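Local coordinates for protein HhaI Restriction Endonuclease (Haemophilus parahaemolyticus, PDB 6UKF) that recognises and probably cuts double-stranded DNA at GCGC sites, acting as a type II restriction endonuclease that depends on divalent metal ions, at residues K48-Q53 and F129-G134; D135-P140 and F243-D248; Y147-C152 and S235-I240. One frame throughout, in Å; residues are numbered along the deposited sequence.

Interaction 1. Residues K48-Q53 and F129-G134; sequences KMPHSQ and FITSNG. With EDO (1,2-ethanediol), chain E; nucleotides of chain B; nucleotides of chain C.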
loop_
_atom_site.group_PDB
_atom_site.type_symbol
_atom_site.label_atom_id
_atom_site.label_comp_id
_atom_site.label_asym_id
_atom_site.label_seq_id
_atom_site.Cartn_x
_atom_site.Cartn_y
_atom_site.Cartn_z
ATOM N N LYS A 48 -10.700 0.689 -1.060
ATOM C CA LYS A 48 -9.884 0.770 -2.262
ATOM C C LYS A 48 -10.523 1.749 -3.228
ATOM O O LYS A 48 -11.725 1.664 -3.498
ATOM C CB LYS A 48 -9.764 -0.596 -2.948
ATOM C CG LYS A 48 -8.861 -1.575 -2.226
ATOM C CD LYS A 48 -7.402 -1.174 -2.363
ATOM C CE LYS A 48 -6.545 -1.824 -1.303
ATOM N NZ LYS A 48 -5.158 -1.277 -1.301
ATOM N N MET A 49 -9.718 2.664 -3.756
ATOM C CA MET A 49 -10.180 3.501 -4.844
ATOM C C MET A 49 -10.302 2.660 -6.112
ATOM O O MET A 49 -9.772 1.548 -6.187
ATOM C CB MET A 49 -9.218 4.663 -5.063
ATOM C CG MET A 49 -9.099 5.573 -3.855
ATOM S SD MET A 49 -8.352 7.171 -4.221
ATOM C CE MET A 49 -9.710 7.985 -5.060
ATOM N N PRO A 50 -11.014 3.165 -7.119
ATOM C CA PRO A 50 -11.190 2.378 -8.349
ATOM C C PRO A 50 -9.893 1.910 -8.986
ATOM O O PRO A 50 -9.874 0.829 -9.582
ATOM C CB PRO A 50 -11.979 3.329 -9.257
ATOM C CG PRO A 50 -12.768 4.162 -8.304
ATOM C CD PRO A 50 -11.882 4.358 -7.098
ATOM N N HIS A 51 -8.815 2.685 -8.892
ATOM C CA HIS A 51 -7.504 2.291 -9.402
ATOM C C HIS A 51 -6.541 2.291 -8.225
ATOM O O HIS A 51 -6.141 3.356 -7.743
ATOM C CB HIS A 51 -7.037 3.242 -10.496
ATOM C CG HIS A 51 -7.993 3.343 -11.641
ATOM N ND1 HIS A 51 -8.042 2.408 -12.653
ATOM C CD2 HIS A 51 -8.952 4.255 -11.923
ATOM C CE1 HIS A 51 -8.983 2.746 -13.516
ATOM N NE2 HIS A 51 -9.550 3.863 -13.097
ATOM N N SER A 52 -6.175 1.098 -7.765
ATOM C CA SER A 52 -5.392 0.925 -6.555
ATOM C C SER A 52 -4.379 -0.190 -6.763
ATOM O O SER A 52 -4.413 -0.917 -7.759
ATOM C CB SER A 52 -6.288 0.539 -5.370
ATOM O OG SER A 52 -7.268 1.524 -5.114
ATOM N N GLN A 53 -3.485 -0.329 -5.796
ATOM C CA GLN A 53 -2.643 -1.506 -5.665
ATOM C C GLN A 53 -3.191 -2.339 -4.511
ATOM O O GLN A 53 -4.095 -1.909 -3.792
ATOM C CB GLN A 53 -1.178 -1.103 -5.510
ATOM C CG GLN A 53 -0.687 -0.386 -6.772
ATOM C CD GLN A 53 0.726 0.137 -6.668
ATOM O OE1 GLN A 53 1.651 -0.438 -7.240
ATOM N NE2 GLN A 53 0.898 1.246 -5.954
ATOM N N PHE A 129 -14.323 -5.596 1.395
ATOM C CA PHE A 129 -13.777 -4.403 0.773
ATOM C C PHE A 129 -14.908 -3.405 0.567
ATOM O O PHE A 129 -16.070 -3.786 0.391
ATOM C CB PHE A 129 -13.157 -4.732 -0.591
ATOM C CG PHE A 129 -11.742 -5.249 -0.521
ATOM C CD1 PHE A 129 -11.444 -6.435 0.130
ATOM C CD2 PHE A 129 -10.709 -4.550 -1.127
ATOM C CE1 PHE A 129 -10.143 -6.904 0.186
ATOM C CE2 PHE A 129 -9.409 -5.019 -1.076
ATOM C CZ PHE A 129 -9.127 -6.196 -0.418
ATOM N N ILE A 130 -14.558 -2.124 0.590
ATOM C CA ILE A 130 -15.475 -1.054 0.221
ATOM C C ILE A 130 -14.799 -0.194 -0.837
ATOM O O ILE A 130 -13.610 0.129 -0.725
ATOM C CB ILE A 130 -15.934 -0.218 1.433
ATOM C CG1 ILE A 130 -16.947 0.847 0.994
ATOM C CG2 ILE A 130 -14.748 0.410 2.154
ATOM C CD1 ILE A 130 -17.689 1.491 2.143
ATOM N N THR A 131 -15.546 0.141 -1.880
ATOM C CA THR A 131 -15.071 1.022 -2.932
ATOM C C THR A 131 -16.257 1.866 -3.380
ATOM O O THR A 131 -17.329 1.837 -2.768
ATOM C CB THR A 131 -14.400 0.213 -4.053
ATOM O OG1 THR A 131 -13.808 1.106 -5.003
ATOM C CG2 THR A 131 -15.399 -0.685 -4.767
ATOM N N SER A 132 -16.067 2.635 -4.446
ATOM C CA SER A 132 -17.141 3.474 -4.950
ATOM C C SER A 132 -16.919 3.750 -6.427
ATOM O O SER A 132 -15.794 4.021 -6.853
ATOM C CB SER A 132 -17.219 4.800 -4.185
ATOM O OG SER A 132 -18.066 5.721 -4.852
ATOM N N ASN A 133 -18.002 3.674 -7.197
ATOM C CA ASN A 133 -18.020 4.103 -8.590
ATOM C C ASN A 133 -18.978 5.277 -8.772
ATOM O O ASN A 133 -19.494 5.507 -9.866
ATOM C CB ASN A 133 -18.408 2.949 -9.512
ATOM C CG ASN A 133 -19.826 2.461 -9.274
ATOM O OD1 ASN A 133 -20.532 2.966 -8.399
ATOM N ND2 ASN A 133 -20.255 1.479 -10.059
ATOM N N GLY A 134 -19.209 6.033 -7.696
ATOM C CA GLY A 134 -20.294 6.985 -7.599
ATOM C C GLY A 134 -21.328 6.582 -6.567
ATOM O O GLY A 134 -21.932 7.452 -5.927
HETATM C C1 EDO E . -7.226 7.401 -8.992
HETATM O O1 EDO E . -6.688 6.826 -10.188
HETATM C C2 EDO E . -7.653 6.297 -8.030
HETATM O O2 EDO E . -8.822 5.637 -8.534
ATOM P P DA B 10 -5.641 2.808 -2.331
ATOM O OP1 DA B 10 -7.053 3.241 -2.295
ATOM O OP2 DA B 10 -5.288 1.403 -2.035
ATOM O "O5'" DA B 10 -4.996 3.106 -3.765
ATOM C "C5'" DA B 10 -5.404 4.234 -4.516
ATOM C "C4'" DA B 10 -4.353 5.315 -4.452
ATOM O "O4'" DA B 10 -3.085 4.806 -4.956
ATOM C "C3'" DA B 10 -4.656 6.557 -5.283
ATOM O "O3'" DA B 10 -4.209 7.695 -4.565
ATOM C "C2'" DA B 10 -3.894 6.308 -6.580
ATOM C "C1'" DA B 10 -2.669 5.557 -6.090
ATOM N N9 DA B 10 -2.094 4.621 -7.045
ATOM C C8 DA B 10 -2.756 3.684 -7.788
ATOM N N7 DA B 10 -1.972 2.959 -8.546
ATOM C C5 DA B 10 -0.704 3.442 -8.269
ATOM C C6 DA B 10 0.569 3.091 -8.752
ATOM N N6 DA B 10 0.768 2.127 -9.653
ATOM N N1 DA B 10 1.631 3.773 -8.273
ATOM C C2 DA B 10 1.424 4.738 -7.369
ATOM N N3 DA B 10 0.276 5.155 -6.841
ATOM C C4 DA B 10 -0.761 4.460 -7.340
ATOM P P DC B 9 -3.665 -0.100 1.808
ATOM O OP1 DC B 9 -4.985 0.047 2.452
ATOM O OP2 DC B 9 -3.364 -1.281 0.972
ATOM O "O5'" DC B 9 -3.384 1.186 0.914
ATOM C "C5'" DC B 9 -3.812 2.446 1.369
ATOM C "C4'" DC B 9 -3.249 3.549 0.521
ATOM O "O4'" DC B 9 -1.796 3.573 0.611
ATOM C "C3'" DC B 9 -3.507 3.429 -0.974
ATOM O "O3'" DC B 9 -4.828 3.763 -1.318
ATOM C "C2'" DC B 9 -2.463 4.413 -1.513
ATOM C "C1'" DC B 9 -1.268 4.133 -0.581
ATOM N N1 DC B 9 -0.292 3.195 -1.192
ATOM C C2 DC B 9 0.736 3.715 -1.970
ATOM O O2 DC B 9 0.825 4.943 -2.097
ATOM N N3 DC B 9 1.615 2.867 -2.553
ATOM C C4 DC B 9 1.482 1.551 -2.392
ATOM N N4 DC B 9 2.378 0.756 -2.989
ATOM C C5 DC B 9 0.423 0.995 -1.610
ATOM C C6 DC B 9 -0.439 1.846 -1.040
ATOM P P DG C 5 11.518 6.274 -8.465
ATOM O OP1 DG C 5 12.667 7.206 -8.509
ATOM O OP2 DG C 5 11.765 4.819 -8.547
ATOM O "O5'" DG C 5 10.712 6.608 -7.141
ATOM C "C5'" DG C 5 10.257 7.928 -6.904
ATOM C "C4'" DG C 5 9.530 7.969 -5.589
ATOM O "O4'" DG C 5 8.261 7.265 -5.721
ATOM C "C3'" DG C 5 10.280 7.262 -4.456
ATOM O "O3'" DG C 5 10.073 7.921 -3.231
ATOM C "C2'" DG C 5 9.638 5.875 -4.470
ATOM C "C1'" DG C 5 8.186 6.276 -4.718
ATOM N N9 DG C 5 7.314 5.203 -5.128
ATOM C C8 DG C 5 7.548 4.219 -6.055
ATOM N N7 DG C 5 6.553 3.381 -6.175
ATOM C C5 DG C 5 5.606 3.845 -5.264
ATOM C C6 DG C 5 4.319 3.347 -4.935
ATOM O O6 DG C 5 3.733 2.359 -5.395
ATOM N N1 DG C 5 3.704 4.120 -3.953
ATOM C C2 DG C 5 4.258 5.227 -3.363
ATOM N N2 DG C 5 3.513 5.842 -2.435
ATOM N N3 DG C 5 5.455 5.701 -3.662
ATOM C C4 DG C 5 6.069 4.960 -4.614
#

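Interaction 2. Residues D135-P140 and F243-D248; sequences DFIIFP and FILNED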
loop_
_atom_site.group_PDB
_atom_site.type_symbol
_atom_site.label_atom_id
_atom_site.label_comp_id
_atom_site.label_asym_id
_atom_site.label_seq_id
_atom_site.Cartn_x
_atom_site.Cartn_y
_atom_site.Cartn_z
ATOM N N ASP A 135 -21.545 5.279 -6.405
ATOM C CA ASP A 135 -22.242 4.709 -5.265
ATOM C C ASP A 135 -21.282 3.783 -4.531
ATOM O O ASP A 135 -20.350 3.230 -5.123
ATOM C CB ASP A 135 -23.466 3.895 -5.698
ATOM C CG ASP A 135 -24.576 4.759 -6.268
ATOM O OD1 ASP A 135 -24.889 5.808 -5.665
ATOM O OD2 ASP A 135 -25.139 4.387 -7.319
ATOM N N PHE A 136 -21.522 3.610 -3.237
ATOM C CA PHE A 136 -20.667 2.745 -2.440
ATOM C C PHE A 136 -20.949 1.285 -2.754
ATOM O O PHE A 136 -22.099 0.879 -2.947
ATOM C CB PHE A 136 -20.860 3.017 -0.952
ATOM C CG PHE A 136 -20.230 4.294 -0.498
ATOM C CD1 PHE A 136 -18.863 4.367 -0.293
ATOM C CD2 PHE A 136 -20.996 5.425 -0.288
ATOM C CE1 PHE A 136 -18.274 5.541 0.117
ATOM C CE2 PHE A 136 -20.411 6.604 0.125
ATOM C CZ PHE A 136 -19.051 6.661 0.330
ATOM N N ILE A 137 -19.879 0.501 -2.806
ATOM C CA ILE A 137 -19.928 -0.918 -3.126
ATOM C C ILE A 137 -19.178 -1.646 -2.022
ATOM O O ILE A 137 -18.001 -1.361 -1.779
ATOM C CB ILE A 137 -19.283 -1.198 -4.493
ATOM C CG1 ILE A 137 -20.058 -0.480 -5.602
ATOM C CG2 ILE A 137 -19.218 -2.690 -4.749
ATOM C CD1 ILE A 137 -19.293 -0.345 -6.898
ATOM N N ILE A 138 -19.857 -2.569 -1.347
ATOM C CA ILE A 138 -19.280 -3.341 -0.252
ATOM C C ILE A 138 -19.414 -4.811 -0.612
ATOM O O ILE A 138 -20.507 -5.267 -0.966
ATOM C CB ILE A 138 -19.999 -3.053 1.078
ATOM C CG1 ILE A 138 -19.932 -1.560 1.415
ATOM C CG2 ILE A 138 -19.389 -3.891 2.197
ATOM C CD1 ILE A 138 -20.833 -1.155 2.559
ATOM N N PHE A 139 -18.319 -5.557 -0.513
ATOM C CA PHE A 139 -18.378 -6.949 -0.929
ATOM C C PHE A 139 -17.418 -7.802 -0.118
ATOM O O PHE A 139 -16.376 -7.311 0.335
ATOM C CB PHE A 139 -18.097 -7.109 -2.431
ATOM C CG PHE A 139 -16.716 -6.693 -2.847
ATOM C CD1 PHE A 139 -15.662 -7.588 -2.787
ATOM C CD2 PHE A 139 -16.477 -5.416 -3.321
ATOM C CE1 PHE A 139 -14.392 -7.212 -3.179
ATOM C CE2 PHE A 139 -15.211 -5.035 -3.717
ATOM C CZ PHE A 139 -14.167 -5.935 -3.647
ATOM N N PRO A 140 -17.736 -9.079 0.067
ATOM C CA PRO A 140 -16.846 -9.973 0.809
ATOM C C PRO A 140 -15.669 -10.419 -0.041
ATOM O O PRO A 140 -15.764 -10.545 -1.264
ATOM C CB PRO A 140 -17.758 -11.163 1.131
ATOM C CG PRO A 140 -18.708 -11.206 -0.011
ATOM C CD PRO A 140 -18.949 -9.775 -0.402
ATOM N N PHE A 243 -26.813 -8.520 -9.469
ATOM C CA PHE A 243 -27.269 -9.636 -8.650
ATOM C C PHE A 243 -26.231 -9.987 -7.592
ATOM O O PHE A 243 -26.560 -10.155 -6.410
ATOM C CB PHE A 243 -27.557 -10.831 -9.558
ATOM C CG PHE A 243 -27.950 -12.066 -8.820
ATOM C CD1 PHE A 243 -29.236 -12.220 -8.335
ATOM C CD2 PHE A 243 -27.030 -13.075 -8.605
ATOM C CE1 PHE A 243 -29.596 -13.359 -7.647
ATOM C CE2 PHE A 243 -27.381 -14.216 -7.920
ATOM C CZ PHE A 243 -28.667 -14.360 -7.438
ATOM N N ILE A 244 -24.966 -10.092 -7.999
ATOM C CA ILE A 244 -23.891 -10.325 -7.038
ATOM C C ILE A 244 -23.794 -9.162 -6.060
ATOM O O ILE A 244 -23.635 -9.357 -4.848
ATOM C CB ILE A 244 -22.564 -10.567 -7.782
ATOM C CG1 ILE A 244 -22.690 -11.815 -8.663
ATOM C CG2 ILE A 244 -21.405 -10.672 -6.793
ATOM C CD1 ILE A 244 -21.444 -12.174 -9.426
ATOM N N LEU A 245 -23.886 -7.936 -6.571
ATOM C CA LEU A 245 -23.794 -6.762 -5.713
ATOM C C LEU A 245 -24.824 -6.824 -4.592
ATOM O O LEU A 245 -24.508 -6.583 -3.422
ATOM C CB LEU A 245 -24.008 -5.512 -6.561
ATOM C CG LEU A 245 -23.870 -4.162 -5.862
ATOM C CD1 LEU A 245 -22.403 -3.825 -5.672
ATOM C CD2 LEU A 245 -24.587 -3.094 -6.665
ATOM N N ASN A 246 -26.068 -7.157 -4.932
ATOM C CA ASN A 246 -27.126 -7.152 -3.928
ATOM C C ASN A 246 -26.927 -8.254 -2.894
ATOM O O ASN A 246 -27.093 -8.015 -1.694
ATOM C CB ASN A 246 -28.495 -7.263 -4.599
ATOM C CG ASN A 246 -28.954 -5.951 -5.204
ATOM O OD1 ASN A 246 -28.467 -4.880 -4.839
ATOM N ND2 ASN A 246 -29.902 -6.027 -6.128
ATOM N N GLU A 247 -26.583 -9.468 -3.327
ATOM C CA GLU A 247 -26.374 -10.525 -2.341
ATOM C C GLU A 247 -25.164 -10.226 -1.466
ATOM O O GLU A 247 -25.147 -10.593 -0.284
ATOM C CB GLU A 247 -26.264 -11.891 -3.017
ATOM C CG GLU A 247 -25.016 -12.097 -3.853
ATOM C CD GLU A 247 -25.024 -13.425 -4.591
ATOM O OE1 GLU A 247 -26.038 -14.153 -4.519
ATOM O OE2 GLU A 247 -24.012 -13.741 -5.251
ATOM N N ASP A 248 -24.164 -9.532 -2.014
ATOM C CA ASP A 248 -22.982 -9.185 -1.234
ATOM C C ASP A 248 -23.282 -8.115 -0.197
ATOM O O ASP A 248 -22.707 -8.141 0.898
ATOM C CB ASP A 248 -21.843 -8.773 -2.163
ATOM C CG ASP A 248 -21.175 -9.964 -2.786
ATOM O OD1 ASP A 248 -20.387 -9.814 -3.667
ATOM O OD2 ASP A 248 -21.534 -11.137 -2.280
HETATM O O HOH W 1 -22.330 -4.954 -2.806
#

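Interaction 3. Residues Y147-C152 and S235-I240; sequences YFNVSC and SLKNNI. With CA (calcium ion), chain R; EDO (1,2-ethanediol), chain F; EDO (1,2-ethanediol), chain G; PO4 (phosphate ion), chain Q.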
loop_
_atom_site.group_PDB
_atom_site.type_symbol
_atom_site.label_atom_id
_atom_site.label_comp_id
_atom_site.label_asym_id
_atom_site.label_seq_id
_atom_site.Cartn_x
_atom_site.Cartn_y
_atom_site.Cartn_z
ATOM N N TYR A 147 -15.615 -7.845 -8.910
ATOM C CA TYR A 147 -15.559 -6.400 -8.747
ATOM C C TYR A 147 -14.327 -5.763 -9.359
ATOM O O TYR A 147 -14.420 -4.648 -9.875
ATOM C CB TYR A 147 -15.617 -6.056 -7.255
ATOM C CG TYR A 147 -16.931 -6.458 -6.644
ATOM C CD1 TYR A 147 -17.113 -7.729 -6.121
ATOM C CD2 TYR A 147 -18.006 -5.581 -6.625
ATOM C CE1 TYR A 147 -18.323 -8.109 -5.576
ATOM C CE2 TYR A 147 -19.217 -5.950 -6.080
ATOM C CZ TYR A 147 -19.372 -7.215 -5.562
ATOM O OH TYR A 147 -20.580 -7.578 -5.015
ATOM N N PHE A 148 -13.175 -6.429 -9.312
ATOM C CA PHE A 148 -11.924 -5.834 -9.750
ATOM C C PHE A 148 -11.239 -6.708 -10.786
ATOM O O PHE A 148 -11.181 -7.933 -10.643
ATOM C CB PHE A 148 -10.951 -5.646 -8.576
ATOM C CG PHE A 148 -11.247 -4.445 -7.728
ATOM C CD1 PHE A 148 -10.851 -3.183 -8.134
ATOM C CD2 PHE A 148 -11.912 -4.575 -6.521
ATOM C CE1 PHE A 148 -11.117 -2.073 -7.357
ATOM C CE2 PHE A 148 -12.181 -3.467 -5.739
ATOM C CZ PHE A 148 -11.784 -2.214 -6.159
ATOM N N ASN A 149 -10.730 -6.062 -11.830
ATOM C CA ASN A 149 -9.707 -6.655 -12.674
ATOM C C ASN A 149 -8.366 -6.548 -11.961
ATOM O O ASN A 149 -8.105 -5.578 -11.244
ATOM C CB ASN A 149 -9.624 -5.910 -14.005
ATOM C CG ASN A 149 -10.913 -5.998 -14.807
ATOM O OD1 ASN A 149 -11.466 -4.984 -15.236
ATOM N ND2 ASN A 149 -11.398 -7.214 -15.007
ATOM N N VAL A 150 -7.516 -7.554 -12.152
ATOM C CA VAL A 150 -6.247 -7.643 -11.441
ATOM C C VAL A 150 -5.120 -7.898 -12.428
ATOM O O VAL A 150 -5.270 -8.685 -13.369
ATOM C CB VAL A 150 -6.273 -8.754 -10.368
ATOM C CG1 VAL A 150 -4.979 -8.739 -9.555
ATOM C CG2 VAL A 150 -7.485 -8.597 -9.468
ATOM N N SER A 151 -3.991 -7.231 -12.208
ATOM C CA SER A 151 -2.749 -7.526 -12.902
ATOM C C SER A 151 -1.619 -7.565 -11.881
ATOM O O SER A 151 -1.771 -7.149 -10.728
ATOM C CB SER A 151 -2.446 -6.505 -14.007
ATOM O OG SER A 151 -2.166 -5.230 -13.464
ATOM N N CYS A 152 -0.472 -8.070 -12.320
ATOM C CA CYS A 152 0.644 -8.337 -11.426
ATOM C C CYS A 152 1.939 -7.994 -12.141
ATOM O O CYS A 152 2.139 -8.399 -13.287
ATOM C CB CYS A 152 0.630 -9.813 -11.018
ATOM S SG CYS A 152 1.994 -10.330 -9.985
ATOM N N SER A 235 -8.294 -2.673 -10.847
ATOM C CA SER A 235 -9.113 -1.656 -11.489
ATOM C C SER A 235 -10.569 -2.083 -11.386
ATOM O O SER A 235 -10.925 -3.186 -11.813
ATOM C CB SER A 235 -8.715 -1.486 -12.956
ATOM O OG SER A 235 -9.414 -0.406 -13.546
ATOM N N LEU A 236 -11.400 -1.212 -10.821
ATOM C CA LEU A 236 -12.808 -1.530 -10.632
ATOM C C LEU A 236 -13.471 -1.797 -11.978
ATOM O O LEU A 236 -13.290 -1.044 -12.937
ATOM C CB LEU A 236 -13.494 -0.366 -9.917
ATOM C CG LEU A 236 -14.922 -0.583 -9.413
ATOM C CD1 LEU A 236 -14.997 -1.720 -8.412
ATOM C CD2 LEU A 236 -15.445 0.700 -8.786
ATOM N N LYS A 237 -14.238 -2.882 -12.046
ATOM C CA LYS A 237 -14.923 -3.248 -13.275
ATOM C C LYS A 237 -16.046 -2.267 -13.593
ATOM O O LYS A 237 -16.693 -1.712 -12.702
ATOM C CB LYS A 237 -15.512 -4.651 -13.153
ATOM C CG LYS A 237 -14.471 -5.749 -13.138
ATOM C CD LYS A 237 -15.114 -7.107 -12.960
ATOM C CE LYS A 237 -14.148 -8.223 -13.306
ATOM N NZ LYS A 237 -14.814 -9.552 -13.285
ATOM N N ASN A 238 -16.276 -2.071 -14.891
ATOM C CA ASN A 238 -17.382 -1.265 -15.380
ATOM C C ASN A 238 -18.693 -2.041 -15.496
ATOM O O ASN A 238 -19.732 -1.423 -15.751
ATOM C CB ASN A 238 -17.048 -0.698 -16.771
ATOM C CG ASN A 238 -15.917 0.316 -16.746
ATOM O OD1 ASN A 238 -14.946 0.196 -17.492
ATOM N ND2 ASN A 238 -16.045 1.329 -15.898
ATOM N N ASN A 239 -18.674 -3.364 -15.322
ATOM C CA ASN A 239 -19.811 -4.234 -15.634
ATOM C C ASN A 239 -20.121 -5.182 -14.477
ATOM O O ASN A 239 -20.281 -6.393 -14.651
ATOM C CB ASN A 239 -19.544 -5.038 -16.904
ATOM C CG ASN A 239 -18.389 -5.989 -16.747
ATOM O OD1 ASN A 239 -17.630 -5.902 -15.782
ATOM N ND2 ASN A 239 -18.228 -6.891 -17.705
ATOM N N ILE A 240 -20.222 -4.636 -13.268
ATOM C CA ILE A 240 -20.436 -5.466 -12.087
ATOM C C ILE A 240 -21.867 -5.989 -12.083
ATOM O O ILE A 240 -22.823 -5.224 -12.259
ATOM C CB ILE A 240 -20.140 -4.656 -10.817
ATOM C CG1 ILE A 240 -18.689 -4.171 -10.818
ATOM C CG2 ILE A 240 -20.436 -5.483 -9.573
ATOM C CD1 ILE A 240 -18.398 -3.123 -9.760
HETATM CA CA CA R . 0.510 -4.343 -13.249
HETATM C C1 EDO F . -5.254 -3.265 -13.236
HETATM O O1 EDO F . -3.955 -3.328 -13.831
HETATM C C2 EDO F . -6.035 -4.529 -13.575
HETATM O O2 EDO F . -6.157 -4.669 -14.994
HETATM C C1 EDO G . -14.069 -2.919 -17.600
HETATM O O1 EDO G . -13.761 -3.175 -18.941
HETATM C C2 EDO G . -14.130 -4.037 -16.653
HETATM O O2 EDO G . -14.836 -5.120 -17.183
HETATM P P PO4 Q . -17.678 -11.587 -13.430
HETATM O O1 PO4 Q . -17.401 -10.314 -14.191
HETATM O O2 PO4 Q . -18.111 -12.662 -14.395
HETATM O O3 PO4 Q . -16.431 -12.031 -12.707
HETATM O O4 PO4 Q . -18.777 -11.348 -12.424
HETATM O O HOH W 2 -11.669 -1.884 -15.204
#

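Interaction 1. Residues K48-Q53 and F129-G134
Lys48 places its CG anti to its own carbonyl carbon (chi1 -73°), which brings it to the Phe129 ring, while Thr131 holds OG1 anti to its backbone N (chi1 -174°), facing the Lys48 carbonyl. Glu46, Ala47 and Lys48 fit the E-x-K element of a PD-(D/E)XK nuclease core, and strand 126-132 runs parallel to the neighbouring strand 43-47. Two bonds grip the Lys48 backbone from strand 126-132. Ile130 O accepts from Lys48 N at 3.0 Å. Thr131 OG1 donates to Lys48 O at 2.6 Å, tilted 23° from the carbonyl plane, so a side-chain hydroxyl, not a backbone N-H, bonds to this carbonyl. Lys48 CG lies at the edge of the Phe129 ring, 3.7 Å from CD2, and the two side chains cross obliquely. Beyond CG the lysine chain runs on to the DNA. There Lys48 NZ donates to OP2 of DA10 of chain B (2.8 Å) and to OP2 of DC9 of chain B (2.9 Å), and also to Gln53 O, a backbone partner that helps hold NZ between the two phosphates. Further along, Pro50 CG rests on Ser132 O at 3.4 Å. Strand 51-62 then leads to the bases, where Gln53 NE2 donates to O6 of DG5 of chain C at 3.1 Å.

Interaction 2. Residues D135-P140 and F243-D248
Asp248 and Pro140 meet most tightly, with the aspartate CG 3.3 Å from the proline CD and the two side chains crossing at about a right angle. The carboxyl group lies against the pyrrolidine ring: both of its oxygens approach CD, OD2 also nears CG, and OD1 stands 3.8 Å from Phe139 CB. One helical turn earlier the contact is apolar. Leu245 CD1 touches Ile137 CG2 at 3.5 Å, again with the side chains at about a right angle; chi1 of Leu245 (-177°) sets CG anti to the backbone N, and from there CD1 is the branch that reaches the isoleucine. Between these two points the segments share no direct hydrogen bond. A water bridges them, donating to Ile138 O at 2.6 Å and to Leu245 O at 2.8 Å, and so joins a strand carbonyl to a helix carbonyl that could not bond to each other.

In the second shell, Asp248 OD1 is hydrogen-bonded to the hydroxyl of Tyr147, which also touches Ile137 and Leu245 and stacks on the Phe139 ring, and OD2 has a weak bond to His143 ND1, so the buried carboxyl group has polar partners although Pro140 offers it only carbon.

Strand 136-140 is an outermost strand of the mixed sheet within this chain, and the axis of helix segment 243-248 passes 7.8 Å from that of the strand, their directions 75° apart. The backbones of Ile137 and Phe139 tie the strand to strand 126-132, Phe136 and Ile138 pack on helix 3-18, and Ile138 also reaches Arg249 and Phe252 farther along helix 242-255.

Interaction 3. Residues Y147-C152 and S235-I240
Phe148 and Leu236, with Asn149 and Ser235, form an antiparallel strand pairing in the five-stranded antiparallel sheet, between strands 148-156 and 228-236. Asn149 and Ser235 are the hydrogen-bonded pair: Asn149 N donates to Ser235 O and Ser235 N to Asn149 O, each at 2.9 Å. Phe148 and Leu236 are the non-hydrogen-bonded pair, with CA atoms 4.5 Å apart. Past it, Lys237 N donates to Tyr147 O at 2.8 Å. On the face shared by Phe148 and Leu236, Leu236 CD1 makes a CH-pi contact over the phenyl ring, 4.1 Å from its centroid and offset toward the rim. Strand 228-236 has strand 51-62 on its other side, the strand that brings Gln53 to the DNA, so this pairing belongs to the sheet in the DNA-binding part of the presumed PD-(D/E)XK nuclease. Asn149, on the face it shares with Ser235, crosses Lys237 at about a right angle, ND2 3.4 Å from CE. Lys237 NZ continues to Glu145 O and to a free phosphate ion, probably from the crystallisation liquor. A water donates to both Asn149 OD1 and Leu236 O, linking the two strands. Farther along the loop, Ile240 CG2 meets the Tyr147 side chain 3.7 Å from CE2, the two crossing at about a right angle. Along strand 148-156, Ser151 OG lies between the backbone N and the carbonyl carbon (chi1 67°) and binds the calcium ion at 2.8 Å, in a site that also includes Thr153.

How the interactions relate
Interaction 1 joins the two main sheets to each other. Its strand 126-132 pairs with strand 136-140 of interaction 2 (Phe129 N to Phe139 O, 2.9 Å), and its segment 48-53 pairs with strand 228-236 of interaction 3 (Pro50 O to Leu236 N, 2.8 Å). Leu236 CD1 of interaction 3 also meets Thr131 CG2 of interaction 1 at 3.8 Å. Interactions 2 and 3 meet at Tyr147, whose CE1 lies 3.3 Å from Phe139 CB. Only interaction 1 touches the DNA. The nearest atom of interaction 2 is about 12 Å from the DNA. The nearest atom of interaction 3 is about 8 Å from the DNA. The calcium ion bound by Ser151 is about 14 Å from the Lys48 side chain.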